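Local coordinates for protein acetyl transferase (PDB 1S7K) that acetylates the N-terminal alpha-amino group of ribosomal protein L7/L12, probably with acetyl-coenzyme A as donor, at residues 25-30 against 82-87; 56-61 against 70-75; 99-104 against 141-146; 115-120 against 145-150; 161-166 against 170-175. All coordinates share one frame; numbering follows the deposited sequence.

In the fold
From the N terminus, helix 24-33 is the first element used: interaction 1 sets it against strand 80-91 and closes a long loop. Interaction 2 is nested inside that loop, holding helix 55-67 to strand 71-77, the sheet neighbour of 80-91. The chain then continues into strand 96-103, which pairs with 80-91 and opens interaction 3, ending on helix 142-150. Interaction 4 starts later, on helix 112-127, and ends on the same helix, so their loops overlap and the two share N145 and A146. Interaction 5 comes last, joining the hairpin strands 154-165 and 168-178; N145 bonds to N173 and Y175 of the second strand, linking it to interactions 3 and 4.

Interaction 1. Residues 25-30 against 82-87; sequences PALHQL and AGVLSF
L27 and V84 make the first shell here: CD1 of L27 meets CG2 of V84 at 3.7 Å, and the two side chains cross at about a right angle. In L27, CG lies anti to the backbone N (chi1 174°), which carries the branch forward although the bond leaving CA does not aim at the strand. V84 offers the methyl that stands beside its own backbone N. One helical turn on, L30 does aim at the strand, and it meets main chain: CD2 of L30 lies 4.0 Å from C of A82 and 4.2 Å from N of G83. That backbone belongs to a classic beta bulge, A82 and G83 both facing I75 of the neighbouring strand, in the central sheet of a GNAT acetyltransferase. The axes of 25-30 and 82-87 approach to 9.6 Å and run at 102° to each other, so the helix passes nearly crosswise over the strand. Further out, M72, L74 and W102 also pack on L27, and L74 and W102 touch V84 as well. L30 leans on D104 besides. On adjacent strand 96-103, L103, a CoA contact in another structure, comes within about 4 Å of G83 (nearest atoms). L85 packs against helix 112-127.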
# COMPACT_ATOMS: atom_id res chain seq x y z
N PRO A 25 -17.54 14.87 -18.82
CA PRO A 25 -18.33 14.47 -20.00
C PRO A 25 -17.62 13.60 -21.00
O PRO A 25 -18.14 12.60 -21.47
CB PRO A 25 -18.74 15.81 -20.61
CG PRO A 25 -18.79 16.76 -19.42
CD PRO A 25 -17.57 16.33 -18.61
N ALA A 26 -16.41 14.02 -21.36
CA ALA A 26 -15.62 13.29 -22.36
C ALA A 26 -14.99 11.97 -21.87
O ALA A 26 -14.92 10.95 -22.57
CB ALA A 26 -14.55 14.23 -22.85
N LEU A 27 -14.48 12.01 -20.65
CA LEU A 27 -13.86 10.79 -20.12
C LEU A 27 -14.92 9.71 -19.98
O LEU A 27 -14.67 8.55 -20.33
CB LEU A 27 -13.25 11.08 -18.77
CG LEU A 27 -12.67 9.90 -17.99
CD1 LEU A 27 -11.45 9.21 -18.69
CD2 LEU A 27 -12.30 10.49 -16.65
N HIS A 28 -16.09 10.11 -19.48
CA HIS A 28 -17.18 9.16 -19.28
C HIS A 28 -17.43 8.48 -20.60
O HIS A 28 -17.66 7.29 -20.64
CB HIS A 28 -18.48 9.85 -18.82
CG HIS A 28 -19.57 8.89 -18.41
ND1 HIS A 28 -19.32 7.76 -17.65
CD2 HIS A 28 -20.92 8.93 -18.60
CE1 HIS A 28 -20.47 7.15 -17.39
NE2 HIS A 28 -21.45 7.84 -17.95
N GLN A 29 -17.37 9.25 -21.68
CA GLN A 29 -17.58 8.68 -23.00
C GLN A 29 -16.56 7.59 -23.30
O GLN A 29 -16.89 6.54 -23.85
CB GLN A 29 -17.47 9.77 -24.06
CG GLN A 29 -18.70 10.64 -24.19
CD GLN A 29 -19.80 9.92 -24.95
OE1 GLN A 29 -20.67 9.28 -24.34
NE2 GLN A 29 -19.75 9.97 -26.29
N LEU A 30 -15.29 7.86 -22.97
CA LEU A 30 -14.21 6.90 -23.20
C LEU A 30 -14.35 5.73 -22.23
O LEU A 30 -14.13 4.57 -22.61
CB LEU A 30 -12.85 7.60 -23.01
CG LEU A 30 -11.71 7.20 -23.97
CD1 LEU A 30 -12.20 7.31 -25.40
CD2 LEU A 30 -10.51 8.10 -23.75
N ALA A 82 -6.96 10.70 -24.70
CA ALA A 82 -6.56 9.34 -25.06
C ALA A 82 -6.49 8.33 -23.92
O ALA A 82 -6.39 7.15 -24.18
CB ALA A 82 -5.19 9.36 -25.78
N GLY A 83 -6.47 8.80 -22.69
CA GLY A 83 -6.45 7.86 -21.57
C GLY A 83 -6.18 8.56 -20.28
O GLY A 83 -6.25 9.77 -20.22
N VAL A 84 -5.89 7.80 -19.22
CA VAL A 84 -5.66 8.35 -17.89
C VAL A 84 -4.28 7.88 -17.34
O VAL A 84 -3.90 6.76 -17.59
CB VAL A 84 -6.71 7.84 -16.88
CG1 VAL A 84 -6.27 8.22 -15.48
CG2 VAL A 84 -8.12 8.48 -17.16
N LEU A 85 -3.55 8.77 -16.69
CA LEU A 85 -2.27 8.43 -16.05
C LEU A 85 -2.44 8.90 -14.59
O LEU A 85 -2.65 10.13 -14.32
CB LEU A 85 -1.11 9.14 -16.72
CG LEU A 85 0.26 8.86 -16.11
CD1 LEU A 85 0.45 7.39 -15.92
CD2 LEU A 85 1.37 9.43 -17.01
N SER A 86 -2.39 7.94 -13.65
CA SER A 86 -2.62 8.24 -12.23
C SER A 86 -1.54 7.83 -11.26
O SER A 86 -0.74 6.95 -11.58
CB SER A 86 -3.90 7.53 -11.74
OG SER A 86 -5.05 7.93 -12.48
N PHE A 87 -1.52 8.47 -10.10
CA PHE A 87 -0.68 8.05 -9.01
C PHE A 87 -1.89 7.55 -8.15
O PHE A 87 -2.64 8.37 -7.57
CB PHE A 87 0.03 9.23 -8.34
CG PHE A 87 1.27 9.70 -9.05
CD1 PHE A 87 1.74 11.01 -8.88
CD2 PHE A 87 1.98 8.84 -9.86
CE1 PHE A 87 2.90 11.45 -9.54
CE2 PHE A 87 3.14 9.27 -10.51
CZ PHE A 87 3.60 10.59 -10.36

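Interaction 2. Residues 56-61 against 70-75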
# COMPACT_ATOMS: atom_id res chain seq x y z
N LYS A 56 -18.70 11.43 -10.00
CA LYS A 56 -18.39 11.17 -8.63
C LYS A 56 -16.95 10.68 -8.58
O LYS A 56 -16.17 11.12 -7.74
CB LYS A 56 -19.34 10.10 -8.07
CG LYS A 56 -18.92 9.62 -6.69
CD LYS A 56 -19.94 8.70 -6.03
CE LYS A 56 -19.43 8.11 -4.70
NZ LYS A 56 -19.59 8.96 -3.47
N HIS A 57 -16.61 9.75 -9.48
CA HIS A 57 -15.25 9.20 -9.47
C HIS A 57 -14.27 10.34 -9.69
O HIS A 57 -13.32 10.50 -8.93
CB HIS A 57 -15.09 8.14 -10.58
CG HIS A 57 -13.74 7.45 -10.58
ND1 HIS A 57 -13.39 6.49 -9.66
CD2 HIS A 57 -12.66 7.61 -11.37
CE1 HIS A 57 -12.15 6.09 -9.88
NE2 HIS A 57 -11.68 6.76 -10.91
N VAL A 58 -14.51 11.15 -10.72
CA VAL A 58 -13.63 12.25 -10.99
C VAL A 58 -13.60 13.30 -9.86
O VAL A 58 -12.51 13.70 -9.43
CB VAL A 58 -13.98 12.90 -12.33
CG1 VAL A 58 -13.20 14.20 -12.50
CG2 VAL A 58 -13.73 11.88 -13.46
N GLN A 59 -14.77 13.74 -9.38
CA GLN A 59 -14.77 14.71 -8.30
C GLN A 59 -13.98 14.15 -7.13
O GLN A 59 -13.20 14.87 -6.55
CB GLN A 59 -16.22 15.06 -7.91
CG GLN A 59 -16.98 15.70 -9.11
CD GLN A 59 -18.52 15.79 -8.96
OE1 GLN A 59 -19.22 14.78 -8.77
NE2 GLN A 59 -19.04 17.01 -9.10
N GLY A 60 -14.15 12.87 -6.83
CA GLY A 60 -13.41 12.26 -5.73
C GLY A 60 -11.91 12.27 -5.99
O GLY A 60 -11.10 12.58 -5.10
N ASN A 61 -11.52 12.01 -7.24
CA ASN A 61 -10.05 11.99 -7.47
C ASN A 61 -9.41 13.40 -7.44
O ASN A 61 -8.24 13.56 -7.04
CB ASN A 61 -9.78 11.23 -8.76
CG ASN A 61 -9.93 9.71 -8.56
OD1 ASN A 61 -10.07 8.93 -9.51
ND2 ASN A 61 -9.88 9.29 -7.31
N ALA A 70 -3.11 11.54 -3.99
CA ALA A 70 -3.17 10.76 -5.25
C ALA A 70 -3.10 11.81 -6.36
O ALA A 70 -3.13 13.00 -6.08
CB ALA A 70 -4.56 10.01 -5.36
N LYS A 71 -2.98 11.39 -7.62
CA LYS A 71 -3.02 12.34 -8.73
C LYS A 71 -3.79 11.72 -9.82
O LYS A 71 -3.71 10.48 -10.03
CB LYS A 71 -1.63 12.70 -9.26
CG LYS A 71 -0.73 13.46 -8.24
CD LYS A 71 -1.30 14.93 -7.98
CE LYS A 71 -0.55 15.63 -6.80
NZ LYS A 71 -1.23 16.98 -6.66
N MET A 72 -4.60 12.51 -10.52
CA MET A 72 -5.27 11.94 -11.65
C MET A 72 -5.05 12.88 -12.85
O MET A 72 -5.53 14.02 -12.81
CB MET A 72 -6.76 11.74 -11.41
CG MET A 72 -7.44 11.21 -12.67
SD MET A 72 -9.21 11.16 -12.38
CE MET A 72 -9.69 10.39 -13.70
N TYR A 73 -4.31 12.42 -13.87
CA TYR A 73 -4.09 13.22 -15.05
C TYR A 73 -4.73 12.56 -16.27
O TYR A 73 -4.81 11.34 -16.41
CB TYR A 73 -2.56 13.41 -15.29
CG TYR A 73 -1.85 14.23 -14.24
CD1 TYR A 73 -1.84 15.64 -14.32
CD2 TYR A 73 -1.18 13.62 -13.19
CE1 TYR A 73 -1.15 16.42 -13.32
CE2 TYR A 73 -0.52 14.38 -12.20
CZ TYR A 73 -0.51 15.77 -12.28
OH TYR A 73 0.18 16.51 -11.32
N LEU A 74 -5.18 13.40 -17.19
CA LEU A 74 -5.74 12.98 -18.46
C LEU A 74 -4.64 13.18 -19.54
O LEU A 74 -3.98 14.23 -19.58
CB LEU A 74 -6.96 13.85 -18.80
CG LEU A 74 -8.17 13.51 -17.95
CD1 LEU A 74 -9.41 14.25 -18.46
CD2 LEU A 74 -8.44 12.01 -18.13
N ILE A 75 -4.44 12.16 -20.36
CA ILE A 75 -3.45 12.14 -21.45
C ILE A 75 -4.16 12.61 -22.72
O ILE A 75 -5.16 11.98 -23.11
CB ILE A 75 -2.94 10.69 -21.73
CG1 ILE A 75 -2.12 10.12 -20.55
CG2 ILE A 75 -1.99 10.67 -22.97
CD1 ILE A 75 -2.05 8.54 -20.70
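Helix 55-67 leads into strand 71-77 of the GNAT sheet, and this contact folds the helix back onto the strand that follows it. One methionine does the reaching. M72 has CG anti to its backbone N (chi1 176°) and runs on extended, which sends the thioether straight out from the strand to the helix; N of M72 hydrogen-bonds to ND1 of H65. Its SD comes to 3.7 Å from CB of N61 and to 3.7 Å from OD1 of the same asparagine, so the sulfur lies against the flank of that side chain, with both the aliphatic carbon and the amide oxygen beside it. The two side chains cross at about a right angle. Nearer the strand, CB of M72 is 4.1 Å from CB of N61. At the far end, CE of M72 is 4.3 Å from CG2 of V58. V58 also packs on L27, which brings helix 24-33 into the same cluster. On the helix itself, CG of N61 sits 4.1 Å above one face of the H57 ring, offset toward its rim. No hydrogen bond links 56-61 to 70-75. The hold between them is therefore probably largely dispersive, a polarisable sulfur and its methyl lying along a partly polar, partly aliphatic surface.

Interaction 3. Residues 99-104 against 141-146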
# COMPACT_ATOMS: atom_id res chain seq x y z
N ILE A 99 1.86 3.99 -9.44
CA ILE A 99 1.33 4.40 -10.74
C ILE A 99 0.19 3.53 -11.32
O ILE A 99 0.25 2.30 -11.29
CB ILE A 99 2.51 4.40 -11.79
CG1 ILE A 99 3.52 5.52 -11.48
CG2 ILE A 99 1.93 4.53 -13.21
CD1 ILE A 99 4.97 5.26 -11.94
N GLY A 100 -0.82 4.15 -11.92
CA GLY A 100 -1.88 3.34 -12.56
C GLY A 100 -2.16 4.03 -13.89
O GLY A 100 -1.88 5.18 -13.98
N TYR A 101 -2.59 3.32 -14.94
CA TYR A 101 -2.87 4.02 -16.21
C TYR A 101 -3.77 3.16 -17.07
O TYR A 101 -3.90 1.95 -16.83
CB TYR A 101 -1.59 4.26 -17.05
CG TYR A 101 -1.17 3.04 -17.92
CD1 TYR A 101 -1.42 3.00 -19.30
CD2 TYR A 101 -0.53 1.96 -17.35
CE1 TYR A 101 -1.02 1.88 -20.10
CE2 TYR A 101 -0.12 0.83 -18.14
CZ TYR A 101 -0.38 0.79 -19.51
OH TYR A 101 -0.01 -0.37 -20.23
N TRP A 102 -4.42 3.81 -18.03
CA TRP A 102 -5.19 3.10 -19.03
C TRP A 102 -5.35 3.98 -20.24
O TRP A 102 -5.54 5.20 -20.12
CB TRP A 102 -6.51 2.56 -18.48
CG TRP A 102 -7.51 3.49 -18.11
CD1 TRP A 102 -7.71 4.05 -16.88
CD2 TRP A 102 -8.53 4.03 -18.98
NE1 TRP A 102 -8.82 4.92 -16.93
CE2 TRP A 102 -9.32 4.92 -18.21
CE3 TRP A 102 -8.83 3.84 -20.34
CZ2 TRP A 102 -10.43 5.62 -18.77
CZ3 TRP A 102 -9.94 4.55 -20.89
CH2 TRP A 102 -10.70 5.42 -20.11
N LEU A 103 -5.29 3.34 -21.40
CA LEU A 103 -5.36 4.02 -22.69
C LEU A 103 -6.52 3.52 -23.53
O LEU A 103 -6.81 2.30 -23.54
CB LEU A 103 -4.08 3.72 -23.50
CG LEU A 103 -2.83 4.42 -23.02
CD1 LEU A 103 -1.57 3.91 -23.73
CD2 LEU A 103 -3.01 5.90 -23.28
N ASP A 104 -7.15 4.45 -24.24
CA ASP A 104 -8.21 4.10 -25.18
C ASP A 104 -7.62 3.15 -26.19
O ASP A 104 -6.43 3.21 -26.51
CB ASP A 104 -8.71 5.30 -25.95
CG ASP A 104 -9.51 4.87 -27.17
OD1 ASP A 104 -10.65 4.40 -26.94
OD2 ASP A 104 -8.98 4.98 -28.31
N ASN A 141 0.25 -9.47 -16.75
CA ASN A 141 -0.25 -8.27 -17.46
C ASN A 141 0.90 -7.90 -18.41
O ASN A 141 1.82 -7.18 -18.05
CB ASN A 141 -0.59 -7.14 -16.48
CG ASN A 141 -1.22 -5.91 -17.17
OD1 ASN A 141 -0.91 -5.64 -18.31
ND2 ASN A 141 -2.04 -5.16 -16.44
N GLN A 142 0.83 -8.41 -19.65
CA GLN A 142 1.93 -8.18 -20.60
C GLN A 142 2.18 -6.68 -20.85
O GLN A 142 3.31 -6.25 -20.93
CB GLN A 142 1.58 -8.85 -21.92
CG GLN A 142 2.75 -9.11 -22.85
CD GLN A 142 2.34 -10.04 -24.01
OE1 GLN A 142 1.26 -10.67 -23.96
NE2 GLN A 142 3.20 -10.14 -25.04
N ALA A 143 1.10 -5.91 -20.99
CA ALA A 143 1.28 -4.48 -21.31
C ALA A 143 1.95 -3.70 -20.18
O ALA A 143 2.92 -2.97 -20.40
CB ALA A 143 -0.07 -3.82 -21.67
N SER A 144 1.45 -3.84 -18.96
CA SER A 144 2.07 -3.09 -17.83
C SER A 144 3.52 -3.49 -17.55
O SER A 144 4.37 -2.63 -17.23
CB SER A 144 1.22 -3.25 -16.56
OG SER A 144 -0.01 -2.51 -16.66
N ASN A 145 3.83 -4.78 -17.67
CA ASN A 145 5.23 -5.18 -17.46
C ASN A 145 6.15 -4.54 -18.49
O ASN A 145 7.25 -4.10 -18.14
CB ASN A 145 5.36 -6.69 -17.46
CG ASN A 145 4.88 -7.30 -16.16
OD1 ASN A 145 5.63 -7.27 -15.12
ND2 ASN A 145 3.64 -7.85 -16.16
N ALA A 146 5.71 -4.45 -19.73
CA ALA A 146 6.54 -3.83 -20.74
C ALA A 146 6.75 -2.32 -20.48
O ALA A 146 7.86 -1.79 -20.69
CB ALA A 146 5.94 -4.12 -22.15
O HOH W 1 -1.71 -2.18 -18.85
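Strand 99-103 and the first turn of helix 142-150 keep their backbones well apart: the nearest CA atoms, those of Y101 and S144, are 8.8 Å from each other. The ring of Y101 spans the gap. Its CG sits between the backbone N and the carbonyl carbon (chi1 84°), and from there the phenol reaches the helix, with OH 3.7 Å from CB of A143. CE2 lies 3.7 Å from OG of S144, which approaches the ring obliquely. A water joins the two hydroxyls, 2.8 Å from OH of Y101 and 2.8 Å from OG of S144. The helix start is itself fixed by N141, the N-cap, whose OD1 accepts from N of S144 at 3.0 Å in a nearly straight bond (175°). The backbone O of N141 accepts from both ND2 (2.7 Å) and N of N145. Y101, L103 and N141 all contact CoA in another structure of this protein, consistent with this strand and helix start lining the cofactor cleft of the GNAT fold.

Interaction 4. Residues 115-120 against 145-150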
# COMPACT_ATOMS: atom_id res chain seq x y z
N GLN A 115 6.17 7.83 -22.80
CA GLN A 115 6.65 9.19 -22.88
C GLN A 115 5.95 10.01 -21.85
O GLN A 115 6.59 10.82 -21.16
CB GLN A 115 6.43 9.81 -24.29
CG GLN A 115 7.28 9.17 -25.36
CD GLN A 115 7.19 9.88 -26.67
OE1 GLN A 115 8.23 10.37 -27.22
NE2 GLN A 115 5.99 9.98 -27.18
N SER A 116 4.65 9.76 -21.66
CA SER A 116 3.92 10.56 -20.66
C SER A 116 4.45 10.30 -19.25
O SER A 116 4.63 11.21 -18.43
CB SER A 116 2.42 10.23 -20.68
OG SER A 116 1.87 10.77 -21.88
N LEU A 117 4.74 9.03 -18.98
CA LEU A 117 5.22 8.69 -17.62
C LEU A 117 6.62 9.25 -17.36
O LEU A 117 6.85 9.80 -16.29
CB LEU A 117 5.17 7.19 -17.42
CG LEU A 117 5.74 6.68 -16.08
CD1 LEU A 117 4.98 7.31 -14.87
CD2 LEU A 117 5.64 5.15 -16.08
N GLN A 118 7.52 9.21 -18.35
CA GLN A 118 8.85 9.74 -18.08
C GLN A 118 8.76 11.23 -17.81
O GLN A 118 9.46 11.76 -16.92
CB GLN A 118 9.80 9.49 -19.25
CG GLN A 118 9.84 8.01 -19.59
CD GLN A 118 11.14 7.66 -20.26
OE1 GLN A 118 11.73 8.52 -20.97
NE2 GLN A 118 11.62 6.43 -20.05
N ALA A 119 7.84 11.89 -18.52
CA ALA A 119 7.68 13.34 -18.34
C ALA A 119 7.12 13.65 -16.98
O ALA A 119 7.60 14.58 -16.31
CB ALA A 119 6.75 13.92 -19.42
N LEU A 120 6.13 12.86 -16.57
CA LEU A 120 5.46 13.06 -15.29
C LEU A 120 6.42 12.87 -14.15
O LEU A 120 6.42 13.68 -13.21
CB LEU A 120 4.24 12.13 -15.14
CG LEU A 120 3.52 12.13 -13.80
CD1 LEU A 120 3.04 13.57 -13.51
CD2 LEU A 120 2.34 11.08 -13.82
N ASN A 145 3.83 -4.78 -17.67
CA ASN A 145 5.23 -5.18 -17.46
C ASN A 145 6.15 -4.54 -18.49
O ASN A 145 7.25 -4.10 -18.14
CB ASN A 145 5.36 -6.69 -17.46
CG ASN A 145 4.88 -7.30 -16.16
OD1 ASN A 145 5.63 -7.27 -15.12
ND2 ASN A 145 3.64 -7.85 -16.16
N ALA A 146 5.71 -4.45 -19.73
CA ALA A 146 6.54 -3.83 -20.74
C ALA A 146 6.75 -2.32 -20.48
O ALA A 146 7.86 -1.79 -20.69
CB ALA A 146 5.94 -4.12 -22.15
N VAL A 147 5.71 -1.63 -19.99
CA VAL A 147 5.87 -0.20 -19.66
C VAL A 147 6.93 -0.10 -18.57
O VAL A 147 7.86 0.68 -18.66
CB VAL A 147 4.51 0.42 -19.15
CG1 VAL A 147 4.73 1.80 -18.61
CG2 VAL A 147 3.51 0.54 -20.36
N ALA A 148 6.81 -0.94 -17.55
CA ALA A 148 7.78 -0.88 -16.47
C ALA A 148 9.21 -1.05 -17.00
O ALA A 148 10.11 -0.24 -16.70
CB ALA A 148 7.45 -1.86 -15.40
N ARG A 149 9.41 -2.05 -17.84
CA ARG A 149 10.77 -2.28 -18.36
C ARG A 149 11.27 -1.22 -19.32
O ARG A 149 12.42 -0.85 -19.24
CB ARG A 149 10.87 -3.67 -19.01
CG ARG A 149 10.72 -4.84 -18.00
CD ARG A 149 10.97 -6.17 -18.78
NE ARG A 149 10.05 -6.26 -19.90
CZ ARG A 149 9.00 -7.08 -19.94
NH1 ARG A 149 8.75 -7.90 -18.91
NH2 ARG A 149 8.18 -7.05 -20.98
N ARG A 150 10.44 -0.72 -20.23
CA ARG A 150 10.83 0.31 -21.19
C ARG A 150 11.16 1.65 -20.50
O ARG A 150 11.84 2.48 -21.08
CB ARG A 150 9.69 0.63 -22.17
CG ARG A 150 9.28 -0.47 -23.09
CD ARG A 150 10.06 -0.50 -24.40
NE ARG A 150 9.75 -1.77 -25.04
CZ ARG A 150 10.22 -2.17 -26.20
NH1 ARG A 150 11.04 -1.39 -26.89
NH2 ARG A 150 9.87 -3.36 -26.67
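L117 and V147 touch where two helices of the GNAT fold, 112-127 and 142-150, come near each other beside the CoA site. Each gives up the same amount of surface, and the meeting is loose: CD2 of L117 stands 4.3 Å from CG1 of V147, while the nearest CA atoms, also theirs, are 9.1 Å apart. L117 points at the other helix. It is buried and also packs on I135 and F153, whereas V147 lies about 4 Å from the side chains of Y101 and M113, both CoA-binding residues. Q118 and R150 add the margin of the contact. In Q118, CG anti to its carbonyl carbon and an extended chain beyond carry the amide over toward the end of helix 142-150. There it comes near R150, whose side chain leads away from the contact and which binds CoA in another structure of this protein. NE2 of Q118 makes a weak hydrogen bond to OD1 of N151 and lies 4.1 Å from the carbonyl O of R150.

Interaction 5. Residues 161-166 against 170-175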
# COMPACT_ATOMS: atom_id res chain seq x y z
N GLN A 161 0.09 -14.06 -5.21
CA GLN A 161 -1.38 -13.98 -5.04
C GLN A 161 -1.90 -12.70 -4.42
O GLN A 161 -2.84 -12.69 -3.65
CB GLN A 161 -1.83 -15.19 -4.17
CG GLN A 161 -1.47 -16.50 -4.85
CD GLN A 161 -1.46 -17.71 -3.86
OE1 GLN A 161 -0.66 -18.65 -4.00
NE2 GLN A 161 -2.34 -17.67 -2.89
N ALA A 162 -1.33 -11.59 -4.85
CA ALA A 162 -1.68 -10.33 -4.27
C ALA A 162 -2.86 -9.57 -4.86
O ALA A 162 -3.42 -8.65 -4.20
CB ALA A 162 -0.42 -9.48 -4.29
N GLU A 163 -3.27 -9.93 -6.07
CA GLU A 163 -4.35 -9.20 -6.74
C GLU A 163 -5.46 -10.11 -7.16
O GLU A 163 -5.25 -11.03 -7.94
CB GLU A 163 -3.81 -8.47 -7.96
CG GLU A 163 -4.92 -7.70 -8.74
CD GLU A 163 -4.36 -6.78 -9.81
OE1 GLU A 163 -5.06 -6.58 -10.84
OE2 GLU A 163 -3.24 -6.22 -9.62
N TYR A 164 -6.64 -9.87 -6.63
CA TYR A 164 -7.80 -10.71 -7.00
C TYR A 164 -8.37 -10.20 -8.33
O TYR A 164 -8.54 -8.99 -8.52
CB TYR A 164 -8.88 -10.59 -5.92
CG TYR A 164 -10.11 -11.46 -6.15
CD1 TYR A 164 -10.09 -12.79 -5.83
CD2 TYR A 164 -11.27 -10.92 -6.67
CE1 TYR A 164 -11.21 -13.60 -5.99
CE2 TYR A 164 -12.41 -11.71 -6.86
CZ TYR A 164 -12.37 -13.05 -6.50
OH TYR A 164 -13.50 -13.86 -6.58
N LEU A 165 -8.67 -11.11 -9.24
CA LEU A 165 -9.25 -10.72 -10.50
C LEU A 165 -9.87 -11.96 -11.11
O LEU A 165 -9.24 -12.99 -11.20
CB LEU A 165 -8.19 -10.14 -11.46
CG LEU A 165 -8.68 -9.38 -12.69
CD1 LEU A 165 -8.93 -10.34 -13.80
CD2 LEU A 165 -9.96 -8.58 -12.36
N ASN A 166 -11.13 -11.83 -11.51
CA ASN A 166 -11.85 -12.93 -12.14
C ASN A 166 -11.79 -14.23 -11.35
O ASN A 166 -11.43 -15.25 -11.90
CB ASN A 166 -11.32 -13.16 -13.57
CG ASN A 166 -11.64 -11.97 -14.51
OD1 ASN A 166 -10.83 -11.61 -15.39
ND2 ASN A 166 -12.81 -11.37 -14.33
N HIS A 170 -3.86 -13.36 -8.20
CA HIS A 170 -2.70 -13.43 -9.09
C HIS A 170 -1.46 -12.83 -8.49
O HIS A 170 -1.56 -11.88 -7.75
CB HIS A 170 -3.02 -12.62 -10.35
CG HIS A 170 -4.22 -13.15 -11.06
ND1 HIS A 170 -4.14 -14.18 -11.97
CD2 HIS A 170 -5.54 -12.89 -10.90
CE1 HIS A 170 -5.36 -14.53 -12.35
NE2 HIS A 170 -6.23 -13.77 -11.72
N ASP A 171 -0.31 -13.35 -8.88
CA ASP A 171 0.98 -12.81 -8.41
C ASP A 171 1.13 -11.42 -9.09
O ASP A 171 0.70 -11.21 -10.25
CB ASP A 171 2.11 -13.73 -8.86
CG ASP A 171 2.21 -15.02 -8.04
OD1 ASP A 171 1.27 -15.37 -7.27
OD2 ASP A 171 3.27 -15.70 -8.24
N VAL A 172 1.82 -10.51 -8.39
CA VAL A 172 2.01 -9.13 -8.84
C VAL A 172 3.48 -8.71 -8.75
O VAL A 172 4.07 -8.87 -7.72
CB VAL A 172 1.23 -8.16 -7.90
CG1 VAL A 172 1.50 -6.66 -8.25
CG2 VAL A 172 -0.27 -8.41 -8.04
N ASN A 173 4.02 -8.16 -9.82
CA ASN A 173 5.40 -7.67 -9.82
C ASN A 173 5.41 -6.27 -9.24
O ASN A 173 4.53 -5.44 -9.53
CB ASN A 173 5.96 -7.63 -11.25
CG ASN A 173 6.42 -9.01 -11.74
OD1 ASN A 173 6.82 -9.86 -10.95
ND2 ASN A 173 6.37 -9.23 -13.06
N MET A 174 6.41 -6.01 -8.41
CA MET A 174 6.55 -4.68 -7.88
C MET A 174 7.82 -4.13 -8.49
O MET A 174 8.91 -4.69 -8.30
CB MET A 174 6.64 -4.68 -6.34
CG MET A 174 6.97 -3.20 -5.90
SD MET A 174 6.93 -2.95 -4.11
CE MET A 174 5.16 -3.04 -3.88
N TYR A 175 7.67 -3.00 -9.18
CA TYR A 175 8.76 -2.29 -9.88
C TYR A 175 8.94 -0.90 -9.28
O TYR A 175 7.97 -0.27 -8.85
CB TYR A 175 8.39 -2.05 -11.34
CG TYR A 175 8.37 -3.27 -12.23
CD1 TYR A 175 9.53 -3.72 -12.88
CD2 TYR A 175 7.16 -3.93 -12.50
CE1 TYR A 175 9.45 -4.83 -13.81
CE2 TYR A 175 7.09 -5.00 -13.38
CZ TYR A 175 8.25 -5.44 -14.05
OH TYR A 175 8.13 -6.48 -15.02
O HOH W 2 -8.48 -15.74 -13.16
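H170 bonds to 161-166 through both its backbone and its ring. Its N donates to O of E163 at 2.7 Å in an almost straight bond (177°), and N of E163 returns a bond to O of H170 at 3.1 Å, lying in that carbonyl's plane: the antiparallel hydrogen-bonded pair of the hairpin. A162 and E163 both face H170, a classic beta bulge, and N of A162 also comes to 2.9 Å from O of H170. The imidazole, with CG beside the backbone N (chi1 -59°), turns its edge to the carbonyl of L165; NE2 gives its proton to O of L165 at 3.2 Å, and this oxygen lies in the ring plane. A water near the same edge probably donates to O of N166 and takes at most a weak share of the NE2 proton. Where the chain turns at Q161, its N is held by OD1 of D171 at 2.7 Å, met from above the carboxylate plane. The apolar part is carried by V172, whose CG2 meets CB of E163 at 3.5 Å and CB of A162 at 3.9 Å. Strand 168-178 lies between 132-138 and the outermost strand 154-165, and is tied to helix 142-150 through N145. On the far strand, N of Y164 bonds to OD1 of N94 of the second subunit, so this hairpin takes part in the dimer interface.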